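Local coordinates for protein nucleoside 2-deoxyribosyltransferase (Enterococcus faecalis, PDB 7M5H) that probably hydrolyses the N-glycosidic bond of a deoxyribonucleotide such as 5-hydroxymethyl-dUMP, at residues B[4-9]-B[67-72]. Residues are numbered along the deposited sequence; the frame is centred on the assembly and turned at random.
Sequences MTKIYF and VLASDL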
HETATM    1  N   MSE B   4     -30.077 -14.664  17.483  1.00 84.37           N
HETATM    2  CA  MSE B   4     -29.013 -14.802  16.494  1.00 76.68           C
HETATM    3  C   MSE B   4     -28.063 -13.607  16.530  1.00 72.99           C
HETATM    4  O   MSE B   4     -28.484 -12.473  16.760  1.00 68.05           O
HETATM    5  CB  MSE B   4     -29.604 -14.957  15.092  1.00 80.23           C
HETATM    6  CG  MSE B   4     -30.515 -16.164  14.932  1.00 81.90           C
HETATM    7 SE   MSE B   4     -29.567 -17.860  15.110  0.52 82.77          SE
HETATM    8  CE  MSE B   4     -28.485 -17.775  13.489  1.00 73.85           C
ATOM      9  N   THR B   5     -26.778 -13.872  16.306  1.00 67.80           N
ATOM     10  CA  THR B   5     -25.753 -12.837  16.236  1.00 63.16           C
ATOM     11  C   THR B   5     -25.274 -12.747  14.792  1.00 62.94           C
ATOM     12  O   THR B   5     -24.617 -13.668  14.292  1.00 60.53           O
ATOM     13  CB  THR B   5     -24.591 -13.141  17.181  1.00 61.61           C
ATOM     14  OG1 THR B   5     -25.064 -13.164  18.534  1.00 63.49           O
ATOM     15  CG2 THR B   5     -23.504 -12.081  17.047  1.00 58.56           C
ATOM     16  N   LYS B   6     -25.607 -11.646  14.123  1.00 59.01           N
ATOM     17  CA  LYS B   6     -25.223 -11.439  12.734  1.00 57.30           C
ATOM     18  C   LYS B   6     -23.838 -10.803  12.690  1.00 55.85           C
ATOM     19  O   LYS B   6     -23.624  -9.725  13.254  1.00 56.03           O
ATOM     20  CB  LYS B   6     -26.246 -10.565  12.010  1.00 57.46           C
ATOM     21  CG  LYS B   6     -27.668 -11.108  12.068  1.00 61.45           C
ATOM     22  CD  LYS B   6     -28.559 -10.446  11.029  1.00 60.98           C
ATOM     23  CE  LYS B   6     -28.114 -10.802   9.618  1.00 73.22           C
ATOM     24  NZ  LYS B   6     -28.986 -10.183   8.583  1.00 74.96           N
ATOM     25  N   ILE B   7     -22.902 -11.474  12.022  1.00 57.40           N
ATOM     26  CA  ILE B   7     -21.512 -11.041  11.942  1.00 55.79           C
ATOM     27  C   ILE B   7     -21.191 -10.700  10.495  1.00 49.71           C
ATOM     28  O   ILE B   7     -21.503 -11.476   9.583  1.00 49.94           O
ATOM     29  CB  ILE B   7     -20.553 -12.122  12.468  1.00 50.75           C
ATOM     30  CG1 ILE B   7     -20.841 -12.431  13.939  1.00 52.49           C
ATOM     31  CG2 ILE B   7     -19.107 -11.688  12.286  1.00 47.86           C
ATOM     32  CD1 ILE B   7     -19.937 -13.496  14.520  1.00 53.19           C
ATOM     33  N   TYR B   8     -20.572  -9.541  10.286  1.00 46.01           N
ATOM     34  CA  TYR B   8     -20.036  -9.161   8.987  1.00 47.67           C
ATOM     35  C   TYR B   8     -18.530  -9.384   9.007  1.00 46.51           C
ATOM     36  O   TYR B   8     -17.832  -8.849   9.875  1.00 44.26           O
ATOM     37  CB  TYR B   8     -20.358  -7.705   8.654  1.00 42.63           C
ATOM     38  CG  TYR B   8     -19.878  -7.278   7.285  1.00 40.90           C
ATOM     39  CD1 TYR B   8     -20.656  -7.496   6.156  1.00 46.43           C
ATOM     40  CD2 TYR B   8     -18.644  -6.660   7.120  1.00 38.85           C
ATOM     41  CE1 TYR B   8     -20.220  -7.111   4.901  1.00 43.95           C
ATOM     42  CE2 TYR B   8     -18.199  -6.271   5.870  1.00 45.62           C
ATOM     43  CZ  TYR B   8     -18.992  -6.499   4.764  1.00 45.25           C
ATOM     44  OH  TYR B   8     -18.555  -6.113   3.518  1.00 39.33           O
ATOM     45  N   PHE B   9     -18.033 -10.171   8.058  1.00 46.12           N
ATOM     46  CA  PHE B   9     -16.612 -10.496   7.970  1.00 44.52           C
ATOM     47  C   PHE B   9     -15.963  -9.523   6.991  1.00 47.68           C
ATOM     48  O   PHE B   9     -16.111  -9.657   5.773  1.00 42.30           O
ATOM     49  CB  PHE B   9     -16.413 -11.944   7.540  1.00 47.07           C
ATOM     50  CG  PHE B   9     -15.007 -12.442   7.717  1.00 46.95           C
ATOM     51  CD1 PHE B   9     -14.622 -13.054   8.898  1.00 43.43           C
ATOM     52  CD2 PHE B   9     -14.071 -12.294   6.707  1.00 45.03           C
ATOM     53  CE1 PHE B   9     -13.331 -13.513   9.067  1.00 43.75           C
ATOM     54  CE2 PHE B   9     -12.778 -12.752   6.868  1.00 46.27           C
ATOM     55  CZ  PHE B   9     -12.407 -13.361   8.051  1.00 42.19           C
ATOM     56  N   VAL B  67     -23.169  -4.416   6.187  1.00 41.78           N
ATOM     57  CA  VAL B  67     -22.480  -3.933   7.382  1.00 43.73           C
ATOM     58  C   VAL B  67     -23.490  -3.461   8.420  1.00 44.53           C
ATOM     59  O   VAL B  67     -23.436  -3.855   9.591  1.00 44.50           O
ATOM     60  CB  VAL B  67     -21.484  -2.818   7.017  1.00 42.93           C
ATOM     61  CG1 VAL B  67     -20.926  -2.170   8.277  1.00 38.33           C
ATOM     62  CG2 VAL B  67     -20.357  -3.365   6.152  1.00 36.90           C
ATOM     63  N   LEU B  68     -24.437  -2.617   8.001  1.00 41.13           N
ATOM     64  CA  LEU B  68     -25.391  -2.029   8.935  1.00 45.47           C
ATOM     65  C   LEU B  68     -26.356  -3.053   9.515  1.00 47.28           C
ATOM     66  O   LEU B  68     -26.888  -2.830  10.607  1.00 54.60           O
ATOM     67  CB  LEU B  68     -26.178  -0.911   8.246  1.00 45.76           C
ATOM     68  CG  LEU B  68     -25.365   0.279   7.732  1.00 45.71           C
ATOM     69  CD1 LEU B  68     -26.284   1.377   7.214  1.00 45.22           C
ATOM     70  CD2 LEU B  68     -24.446   0.809   8.818  1.00 48.12           C
ATOM     71  N   ALA B  69     -26.597  -4.162   8.818  1.00 53.65           N
ATOM     72  CA  ALA B  69     -27.494  -5.196   9.317  1.00 55.70           C
ATOM     73  C   ALA B  69     -26.818  -6.149  10.294  1.00 53.58           C
ATOM     74  O   ALA B  69     -27.474  -7.074  10.786  1.00 55.45           O
ATOM     75  CB  ALA B  69     -28.079  -5.991   8.146  1.00 49.46           C
ATOM     76  N   SER B  70     -25.542  -5.945  10.596  1.00 54.52           N
ATOM     77  CA  SER B  70     -24.791  -6.850  11.451  0.53 51.58           C
ATOM     78  C   SER B  70     -24.787  -6.356  12.892  1.00 52.10           C
ATOM     79  O   SER B  70     -24.938  -5.162  13.164  1.00 50.67           O
ATOM     80  CB  SER B  70     -23.353  -7.003  10.952  0.53 48.64           C
ATOM     81  OG  SER B  70     -22.649  -5.776  11.043  0.53 43.19           O
ATOM     82  N   ASP B  71     -24.619  -7.300  13.818  1.00 51.71           N
ATOM     83  CA  ASP B  71     -24.473  -6.981  15.232  1.00 45.51           C
ATOM     84  C   ASP B  71     -23.016  -6.855  15.646  1.00 47.18           C
ATOM     85  O   ASP B  71     -22.725  -6.221  16.665  1.00 48.34           O
ATOM     86  CB  ASP B  71     -25.148  -8.055  16.090  1.00 49.41           C
ATOM     87  CG  ASP B  71     -26.619  -8.220  15.769  1.00 55.95           C
ATOM     88  OD1 ASP B  71     -27.349  -7.207  15.782  1.00 59.29           O
ATOM     89  OD2 ASP B  71     -27.042  -9.363  15.498  1.00 55.19           O
ATOM     90  N   LEU B  72     -22.104  -7.444  14.874  1.00 43.88           N
ATOM     91  CA  LEU B  72     -20.681  -7.436  15.171  1.00 42.41           C
ATOM     92  C   LEU B  72     -19.921  -7.495  13.856  1.00 50.41           C
ATOM     93  O   LEU B  72     -20.329  -8.200  12.930  1.00 45.70           O
ATOM     94  CB  LEU B  72     -20.291  -8.619  16.066  1.00 45.26           C
ATOM     95  CG  LEU B  72     -18.796  -8.850  16.291  1.00 45.29           C
ATOM     96  CD1 LEU B  72     -18.198  -7.721  17.119  1.00 42.78           C
ATOM     97  CD2 LEU B  72     -18.545 -10.198  16.948  1.00 48.54           C
TER
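Tyr8 holds CG anti to its backbone N (chi1 -177°), and Val67 holds CG2 beside its own backbone N, anti to the carbonyl carbon. That methyl sits over the centre of the Tyr8 ring in a CH-pi contact, 3.6 Å from CG2 to the ring centroid. At the root of the ring, CB of Tyr8 lies 3.8 Å from CB of Ser70. OG of Ser70 turns back to the helix end, where it and Ser70 N both bond to Val67 O, so one carbonyl carries two donors as the helix 56-68 gives way to the turn.

The backbone bonds run from Lys6 to Tyr8. Asp71 has CG anti to its carbonyl carbon (chi1 -58°), and OD2 takes the N-H of Lys6 at 3.0 Å in a nearly straight bond (173° at the hydrogen), met on the anti side of the carboxylate and somewhat out of its plane. Lys6 O is gripped twice, by Asp71 N at 2.7 Å and Leu72 N at 3.2 Å. Next along, Tyr8 N bonds to Leu72 O at 3.0 Å, and Ile7 CA-H also approaches that oxygen. The carboxylate thus takes up a strand N-H just ahead of strand 72-76. CD of Lys6 passes 3.6 Å from Ala69 O, and Ile7 CD1 touches Leu72 CD2 on the sheet face those two share.

Tyr8 OH is hydrogen-bonded to Glu89 and Asp63, and a glycerol, probably from the crystallisation liquor, lies about 4 Å from its side chain, consistent with a nearby pocket. Ile7 pairs with Leu72 in parallel, and strand 5-10 lies between 36-39 and 72-76: the 2-1-3 strand order of a Rossmann-like parallel alpha/beta sheet, entered here from the preceding helix through a short turn.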